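Local coordinates for protein metallophosphoesterase (Clostridium thermocellum, PDB 4J6O) that hydrolyses phosphate esters as the manganese-binding, calcineurin-like phosphatase domain of bacterial Pnkp, probably removing 2',3' phosphates during RNA repair, at residues F14-D19 against L61-L66; L90-N95 against S142-D147. All blocks are in the same frame, centred on the assembly; numbering follows the deposited sequence.

Both interactions are buried and meet on one sheet, since strands 59-62 and 89-91 are neighbours in it: Phe62 N lies 2.8 Å from Leu90 O, and Phe62 O lies 3.0 Å from Val92 N, both probable hydrogen bonds. Interaction 1 lies within that sheet, close to the centre of the chain; backbone hydrogen bonds run along it until two aspartates reach a manganese ion. Interaction 2 spans from an outermost strand of the sheet, 89-91, to strand 143-146 of a second mixed sheet. No direct hydrogen bond crosses it; an aromatic ring, aliphatic groups and two waters make the contact. The 90-95 segment then comes back to the metal site, Gly94 CA packing on Asp65.

Interaction 1: residues F14-D19 against L61-L66; sequences FDIIGD and LFLGDL. With MN (manganese (II) ion), chain J.
Manganese joins the C-terminal ends of two parallel segments, 14-19 and 61-66, in the metal-binding loops of a calcineurin-like phosphoesterase fold. Asp19 OD2 and Asp65 OD2 each bind the ion at 2.2 Å; the carboxylates lie side by side, planes 80° apart, and shared binding brings these two oxygens within 3.1 Å without a hydrogen bond. His21 and water 3 also bind it. In the second shell, Asp65 OD1 accepts a hydrogen bond from His96 N and Asp97 OD2 one from Asp65 N, which fixes the Asp65 carboxylate and its loop. Water 2 donates to Gly64 O and, weakly, to Asp19 OD1, tying the two loops together behind the ion. At Gly64 (phi 87°, psi -165°) a CB would jam against Leu63 O, which suits a glycine. Farther back the backbones pair: Leu61 N donates to Asp15 O, Ile17 N to Leu61 O and, just past the strand, Leu63 N to Ile17 O. Ile16 and Leu61 point to one face of the sheet, against Val153 of strand 151-154; Ile17 and Phe62 point to the other, where Phe62 meets helix 73-86. At the far end Leu61 crosses Phe14 obliquely, its CD1 methyl over one ring face, 4.0 Å from the centroid.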
ATOM      1  N   PHE A  14     -12.082   9.307  -2.784  1.00 27.93           N
ATOM      2  CA  PHE A  14     -10.852   8.512  -2.929  1.00 25.63           C
ATOM      3  C   PHE A  14     -11.235   7.074  -3.121  1.00 23.01           C
ATOM      4  O   PHE A  14     -12.258   6.623  -2.618  1.00 28.13           O
ATOM      5  CB  PHE A  14     -10.013   8.535  -1.639  1.00 24.45           C
ATOM      6  CG  PHE A  14      -9.591   9.895  -1.217  1.00 23.67           C
ATOM      7  CD1 PHE A  14      -8.678  10.602  -1.962  1.00 23.71           C
ATOM      8  CD2 PHE A  14     -10.109  10.469  -0.049  1.00 27.18           C
ATOM      9  CE1 PHE A  14      -8.265  11.857  -1.555  1.00 32.00           C
ATOM     10  CE2 PHE A  14      -9.680  11.701   0.382  1.00 28.43           C
ATOM     11  CZ  PHE A  14      -8.789  12.426  -0.376  1.00 28.22           C
ATOM     12  N   ASP A  15     -10.407   6.346  -3.864  1.00 25.28           N
ATOM     13  CA  ASP A  15     -10.524   4.896  -3.924  1.00 21.51           C
ATOM     14  C   ASP A  15      -9.236   4.367  -3.376  1.00 17.78           C
ATOM     15  O   ASP A  15      -8.153   4.693  -3.888  1.00 20.03           O
ATOM     16  CB  ASP A  15     -10.774   4.465  -5.358  1.00 23.60           C
ATOM     17  CG  ASP A  15     -12.102   4.996  -5.866  1.00 25.89           C
ATOM     18  OD1 ASP A  15     -13.114   4.793  -5.184  1.00 24.45           O
ATOM     19  OD2 ASP A  15     -12.105   5.631  -6.928  1.00 27.35           O
ATOM     20  N   ILE A  16      -9.368   3.664  -2.263  1.00 17.88           N
ATOM     21  CA  ILE A  16      -8.204   3.294  -1.432  1.00 18.37           C
ATOM     22  C   ILE A  16      -7.896   1.823  -1.670  1.00 16.17           C
ATOM     23  O   ILE A  16      -8.792   0.984  -1.559  1.00 17.91           O
ATOM     24  CB  ILE A  16      -8.509   3.532   0.061  1.00 17.00           C
ATOM     25  CG1 ILE A  16      -8.988   4.974   0.292  1.00 24.41           C
ATOM     26  CG2 ILE A  16      -7.243   3.235   0.908  1.00 16.92           C
ATOM     27  CD1 ILE A  16      -9.514   5.206   1.676  1.00 23.10           C
ATOM     28  N   ILE A  17      -6.661   1.504  -2.085  1.00 16.70           N
ATOM     29  CA  ILE A  17      -6.397   0.147  -2.637  1.00 16.20           C
ATOM     30  C   ILE A  17      -5.331  -0.530  -1.745  1.00 17.47           C
ATOM     31  O   ILE A  17      -4.306   0.080  -1.403  1.00 17.52           O
ATOM     32  CB  ILE A  17      -5.898   0.234  -4.082  1.00 16.35           C
ATOM     33  CG1 ILE A  17      -7.063   0.735  -4.978  1.00 19.77           C
ATOM     34  CG2 ILE A  17      -5.494  -1.143  -4.616  1.00 18.87           C
ATOM     35  CD1 ILE A  17      -6.734   0.956  -6.410  1.00 23.29           C
ATOM     36  N   GLY A  18      -5.571  -1.801  -1.408  1.00 17.49           N
ATOM     37  CA  GLY A  18      -4.665  -2.557  -0.537  1.00 17.51           C
ATOM     38  C   GLY A  18      -3.471  -3.135  -1.286  1.00 15.15           C
ATOM     39  O   GLY A  18      -3.142  -2.752  -2.398  1.00 19.59           O
ATOM     40  N   ASP A  19      -2.761  -4.046  -0.607  1.00 16.18           N
ATOM     41  CA  ASP A  19      -1.473  -4.510  -1.124  1.00 13.20           C
ATOM     42  C   ASP A  19      -1.590  -5.151  -2.500  1.00 15.52           C
ATOM     43  O   ASP A  19      -2.339  -6.121  -2.701  1.00 18.49           O
ATOM     44  CB  ASP A  19      -0.929  -5.592  -0.191  1.00 15.10           C
ATOM     45  CG  ASP A  19      -0.835  -5.165   1.236  1.00 19.80           C
ATOM     46  OD1 ASP A  19      -1.760  -4.553   1.848  1.00 18.52           O
ATOM     47  OD2 ASP A  19       0.228  -5.550   1.839  1.00 18.67           O
ATOM     48  N   LEU A  61      -5.801   6.239  -3.482  1.00 18.95           N
ATOM     49  CA  LEU A  61      -4.820   6.217  -2.386  1.00 17.48           C
ATOM     50  C   LEU A  61      -4.290   4.804  -2.257  1.00 19.02           C
ATOM     51  O   LEU A  61      -5.059   3.901  -1.957  1.00 18.54           O
ATOM     52  CB  LEU A  61      -5.492   6.619  -1.067  1.00 20.92           C
ATOM     53  CG  LEU A  61      -6.154   7.991  -1.049  1.00 22.64           C
ATOM     54  CD1 LEU A  61      -6.761   8.185   0.346  1.00 26.55           C
ATOM     55  CD2 LEU A  61      -5.181   9.120  -1.363  1.00 24.90           C
ATOM     56  N   PHE A  62      -2.991   4.609  -2.531  1.00 17.34           N
ATOM     57  CA  PHE A  62      -2.404   3.261  -2.457  1.00 16.70           C
ATOM     58  C   PHE A  62      -1.849   3.082  -1.076  1.00 18.00           C
ATOM     59  O   PHE A  62      -1.172   3.984  -0.573  1.00 19.10           O
ATOM     60  CB  PHE A  62      -1.283   3.097  -3.487  1.00 16.48           C
ATOM     61  CG  PHE A  62      -1.754   3.036  -4.933  1.00 16.85           C
ATOM     62  CD1 PHE A  62      -2.308   1.874  -5.456  1.00 18.18           C
ATOM     63  CD2 PHE A  62      -1.644   4.151  -5.775  1.00 19.12           C
ATOM     64  CE1 PHE A  62      -2.742   1.830  -6.800  1.00 18.93           C
ATOM     65  CE2 PHE A  62      -2.090   4.096  -7.126  1.00 22.55           C
ATOM     66  CZ  PHE A  62      -2.633   2.929  -7.629  1.00 20.80           C
ATOM     67  N   LEU A  63      -2.069   1.889  -0.512  1.00 15.71           N
ATOM     68  CA  LEU A  63      -1.652   1.587   0.869  1.00 15.70           C
ATOM     69  C   LEU A  63      -0.266   0.967   0.914  1.00 20.68           C
ATOM     70  O   LEU A  63       0.245   0.612   2.009  1.00 21.46           O
ATOM     71  CB  LEU A  63      -2.669   0.720   1.567  1.00 16.11           C
ATOM     72  CG  LEU A  63      -4.042   1.346   1.740  1.00 17.00           C
ATOM     73  CD1 LEU A  63      -4.928   0.369   2.534  1.00 16.47           C
ATOM     74  CD2 LEU A  63      -3.897   2.651   2.519  1.00 20.97           C
ATOM     75  N   GLY A  64       0.357   0.907  -0.240  1.00 18.51           N
ATOM     76  CA  GLY A  64       1.731   0.442  -0.357  1.00 20.48           C
ATOM     77  C   GLY A  64       1.845  -1.065  -0.499  1.00 20.50           C
ATOM     78  O   GLY A  64       0.848  -1.763  -0.791  1.00 18.58           O
ATOM     79  N   ASP A  65       3.039  -1.586  -0.297  1.00 17.48           N
ATOM     80  CA  ASP A  65       3.396  -2.998  -0.604  1.00 16.91           C
ATOM     81  C   ASP A  65       3.081  -3.264  -2.079  1.00 18.40           C
ATOM     82  O   ASP A  65       2.333  -4.175  -2.450  1.00 19.43           O
ATOM     83  CB  ASP A  65       2.704  -3.983   0.321  1.00 18.78           C
ATOM     84  CG  ASP A  65       3.606  -4.375   1.530  1.00 23.92           C
ATOM     85  OD1 ASP A  65       4.628  -3.697   1.699  1.00 19.19           O
ATOM     86  OD2 ASP A  65       3.289  -5.305   2.283  1.00 18.58           O
ATOM     87  N   LEU A  66       3.643  -2.393  -2.920  1.00 18.99           N
ATOM     88  CA  LEU A  66       3.549  -2.495  -4.407  1.00 18.72           C
ATOM     89  C   LEU A  66       4.420  -3.608  -4.955  1.00 21.32           C
ATOM     90  O   LEU A  66       4.088  -4.208  -5.990  1.00 20.94           O
ATOM     91  CB  LEU A  66       4.015  -1.153  -5.033  1.00 19.86           C
ATOM     92  CG  LEU A  66       3.357   0.096  -4.501  1.00 22.23           C
ATOM     93  CD1 LEU A  66       3.995   1.280  -5.286  1.00 25.15           C
ATOM     94  CD2 LEU A  66       1.839   0.066  -4.684  1.00 18.72           C
TER
HETATM   95 MN    MN J 508       1.872  -6.922   2.139  1.00 18.86          MN
HETATM   96  O   HOH W   1      -1.241  -0.505  -2.525  1.00 28.01           O
HETATM   97  O   HOH W   2      -0.801  -2.025   1.533  1.00 33.18           O
HETATM   98  O   HOH W   3       0.252  -8.567   2.153  1.00 20.73           O

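Interaction 2: residues L90-N95 against S142-D147; sequences LCVPGN and SHYVLD
The Tyr144 ring has the CD1 methyl of Leu90 over one face in a CH-pi contact, 4.0 Å from the centroid and 15° off the ring normal, displaced toward the CD2-CE2 side of the rim. Val92 CG1 comes obliquely to the same CD2-CE2 part but from the other side of the ring plane, 3.6 Å from Tyr144 CD2, the two side chains sliding past in opposite directions. His143, whose CB points away from 90-95, has Ser142 OG at its ring edge, in plane: OG and His143 ND1 are hydrogen-bonded at 2.9 Å, while His143 NE2 is hydrogen-bonded to Gly164 N, so both ring nitrogens are held and the ring's rotation is set. Tyr144 CG stands anti to the carbonyl carbon (chi1 -73°), and the ring extends toward Leu90 and Val92. Its hydroxyl ends at water 4, 2.6 Å from Tyr144 OH, and this water donates to Cys91 O. Water 5 makes a second bridge, donating to Pro93 O and Ser142 O, each at 2.8 Å. Pro93 CD packs against that same Ser142 carbonyl, 4.0 Å from the oxygen. At the other end Leu146 makes a looser contact, its CD2 4.5 Å from Leu90 CD1. Around them, Lys7 of strand 6-7 touches Leu90, Tyr144 and Leu146, and Val153 of strand 151-154 lies against Tyr144 and Leu146. Strand 89-91 belongs to one mixed sheet and strand 143-146 to another, and the packing of two such sheets face to face is the alpha/beta sandwich core typical of calcineurin-like phosphoesterases.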
ATOM      1  N   LEU A  90      -2.139   9.218  -4.437  1.00 22.44           N
ATOM      2  CA  LEU A  90      -1.090   9.285  -3.442  1.00 22.77           C
ATOM      3  C   LEU A  90      -0.752   7.846  -3.001  1.00 19.32           C
ATOM      4  O   LEU A  90      -1.518   6.922  -3.217  1.00 22.48           O
ATOM      5  CB  LEU A  90      -1.514  10.057  -2.191  1.00 25.16           C
ATOM      6  CG  LEU A  90      -1.949  11.535  -2.330  1.00 32.98           C
ATOM      7  CD1 LEU A  90      -2.508  12.042  -1.023  1.00 29.09           C
ATOM      8  CD2 LEU A  90      -0.797  12.375  -2.792  1.00 30.39           C
ATOM      9  N   CYS A  91       0.430   7.689  -2.428  1.00 21.83           N
ATOM     10  CA  CYS A  91       0.869   6.363  -1.986  1.00 22.09           C
ATOM     11  C   CYS A  91       1.567   6.506  -0.642  1.00 20.97           C
ATOM     12  O   CYS A  91       2.342   7.481  -0.398  1.00 25.92           O
ATOM     13  CB  CYS A  91       1.859   5.804  -3.015  1.00 24.98           C
ATOM     14  SG  CYS A  91       2.325   4.042  -2.772  1.00 25.00           S
ATOM     15  N   VAL A  92       1.277   5.570   0.255  1.00 20.66           N
ATOM     16  CA  VAL A  92       2.005   5.491   1.523  1.00 19.54           C
ATOM     17  C   VAL A  92       2.802   4.209   1.421  1.00 20.39           C
ATOM     18  O   VAL A  92       2.516   3.295   0.635  1.00 19.71           O
ATOM     19  CB  VAL A  92       1.062   5.516   2.770  1.00 17.43           C
ATOM     20  CG1 VAL A  92       0.326   6.847   2.799  1.00 19.65           C
ATOM     21  CG2 VAL A  92       0.048   4.370   2.739  1.00 20.19           C
ATOM     22  N   PRO A  93       3.881   4.151   2.161  1.00 21.85           N
ATOM     23  CA  PRO A  93       4.782   3.033   1.985  1.00 19.16           C
ATOM     24  C   PRO A  93       4.408   1.798   2.800  1.00 20.68           C
ATOM     25  O   PRO A  93       3.969   1.893   3.924  1.00 19.59           O
ATOM     26  CB  PRO A  93       6.120   3.623   2.498  1.00 21.41           C
ATOM     27  CG  PRO A  93       5.689   4.503   3.637  1.00 19.11           C
ATOM     28  CD  PRO A  93       4.408   5.183   3.065  1.00 21.75           C
ATOM     29  N   GLY A  94       4.641   0.620   2.191  1.00 21.02           N
ATOM     30  CA  GLY A  94       4.571  -0.628   2.927  1.00 20.66           C
ATOM     31  C   GLY A  94       5.981  -1.060   3.344  1.00 22.27           C
ATOM     32  O   GLY A  94       6.996  -0.540   2.812  1.00 20.19           O
ATOM     33  N   ASN A  95       6.048  -2.047   4.236  1.00 21.53           N
ATOM     34  CA  ASN A  95       7.311  -2.570   4.691  0.57 35.70           C
ATOM     35  C   ASN A  95       8.161  -3.113   3.533  1.00 18.39           C
ATOM     36  O   ASN A  95       9.412  -2.995   3.522  1.00 23.93           O
ATOM     37  CB  ASN A  95       7.074  -3.628   5.811  0.57 29.85           C
ATOM     38  CG  ASN A  95       5.987  -4.717   5.462  0.57 31.19           C
ATOM     39  OD1 ASN A  95       4.881  -4.482   4.868  0.57 18.75           O
ATOM     40  ND2 ASN A  95       6.314  -5.935   5.887  0.57 46.92           N
ATOM     41  N   SER A 142       4.813   8.617   5.643  1.00 28.45           N
ATOM     42  CA  SER A 142       4.354   7.469   6.461  1.00 22.42           C
ATOM     43  C   SER A 142       2.838   7.228   6.450  1.00 21.53           C
ATOM     44  O   SER A 142       2.376   6.083   6.353  1.00 22.27           O
ATOM     45  CB  SER A 142       4.865   7.625   7.901  1.00 24.81           C
ATOM     46  OG  SER A 142       4.168   8.659   8.571  1.00 30.42           O
ATOM     47  N   HIS A 143       2.078   8.310   6.512  1.00 24.01           N
ATOM     48  CA  HIS A 143       0.615   8.201   6.468  1.00 22.76           C
ATOM     49  C   HIS A 143       0.082   9.553   6.088  1.00 21.16           C
ATOM     50  O   HIS A 143       0.802  10.527   6.068  1.00 24.48           O
ATOM     51  CB  HIS A 143       0.047   7.793   7.827  1.00 24.38           C
ATOM     52  CG  HIS A 143       0.247   8.821   8.922  1.00 22.42           C
ATOM     53  ND1 HIS A 143       1.490   9.117   9.468  1.00 26.00           N
ATOM     54  CD2 HIS A 143      -0.654   9.594   9.583  1.00 26.92           C
ATOM     55  CE1 HIS A 143       1.329  10.002  10.442  1.00 27.07           C
ATOM     56  NE2 HIS A 143       0.052  10.331  10.520  1.00 25.02           N
ATOM     57  N   TYR A 144      -1.203   9.597   5.748  1.00 22.08           N
ATOM     58  CA  TYR A 144      -1.812  10.883   5.457  1.00 21.53           C
ATOM     59  C   TYR A 144      -3.047  11.042   6.308  1.00 23.79           C
ATOM     60  O   TYR A 144      -3.776  10.086   6.527  1.00 22.87           O
ATOM     61  CB  TYR A 144      -2.218  10.992   3.998  1.00 23.35           C
ATOM     62  CG  TYR A 144      -1.090  11.154   3.034  1.00 26.30           C
ATOM     63  CD1 TYR A 144      -0.342  12.322   3.012  1.00 31.09           C
ATOM     64  CD2 TYR A 144      -0.771  10.163   2.133  1.00 24.14           C
ATOM     65  CE1 TYR A 144       0.681  12.499   2.101  1.00 29.26           C
ATOM     66  CE2 TYR A 144       0.247  10.326   1.207  1.00 24.95           C
ATOM     67  CZ  TYR A 144       0.968  11.524   1.187  1.00 26.54           C
ATOM     68  OH  TYR A 144       2.012  11.731   0.302  1.00 30.05           O
ATOM     69  N   VAL A 145      -3.215  12.240   6.863  1.00 27.65           N
ATOM     70  CA  VAL A 145      -4.490  12.631   7.470  1.00 26.15           C
ATOM     71  C   VAL A 145      -5.208  13.476   6.435  1.00 24.06           C
ATOM     72  O   VAL A 145      -4.727  14.557   6.036  1.00 28.91           O
ATOM     73  CB  VAL A 145      -4.265  13.431   8.792  1.00 26.87           C
ATOM     74  CG1 VAL A 145      -5.584  13.697   9.477  1.00 28.86           C
ATOM     75  CG2 VAL A 145      -3.313  12.622   9.746  1.00 26.32           C
ATOM     76  N   LEU A 146      -6.390  13.024   6.030  1.00 25.39           N
ATOM     77  CA  LEU A 146      -7.084  13.659   4.924  1.00 28.19           C
ATOM     78  C   LEU A 146      -8.466  14.156   5.344  1.00 29.82           C
ATOM     79  O   LEU A 146      -8.961  13.800   6.423  1.00 28.85           O
ATOM     80  CB  LEU A 146      -7.292  12.612   3.831  1.00 25.59           C
ATOM     81  CG  LEU A 146      -5.996  12.040   3.283  1.00 24.58           C
ATOM     82  CD1 LEU A 146      -6.078  10.508   3.256  1.00 27.22           C
ATOM     83  CD2 LEU A 146      -5.912  12.460   1.859  1.00 32.51           C
ATOM     84  N   ASP A 147      -9.051  15.002   4.483  1.00 28.21           N
ATOM     85  CA  ASP A 147     -10.471  15.372   4.565  1.00 29.25           C
ATOM     86  C   ASP A 147     -10.863  15.842   5.956  1.00 28.91           C
ATOM     87  O   ASP A 147     -11.665  15.198   6.656  1.00 31.89           O
ATOM     88  CB  ASP A 147     -11.359  14.197   4.149  1.00 28.82           C
ATOM     89  CG  ASP A 147     -12.808  14.622   3.997  1.00 34.51           C
ATOM     90  OD1 ASP A 147     -13.023  15.832   3.701  1.00 34.63           O
ATOM     91  OD2 ASP A 147     -13.695  13.772   4.204  1.00 29.05           O
TER
HETATM   92  O   HOH W   4       3.691   9.793  -0.004  1.00 29.13           O
HETATM   93  O   HOH W   5       2.248   3.482   5.452  1.00 19.99           O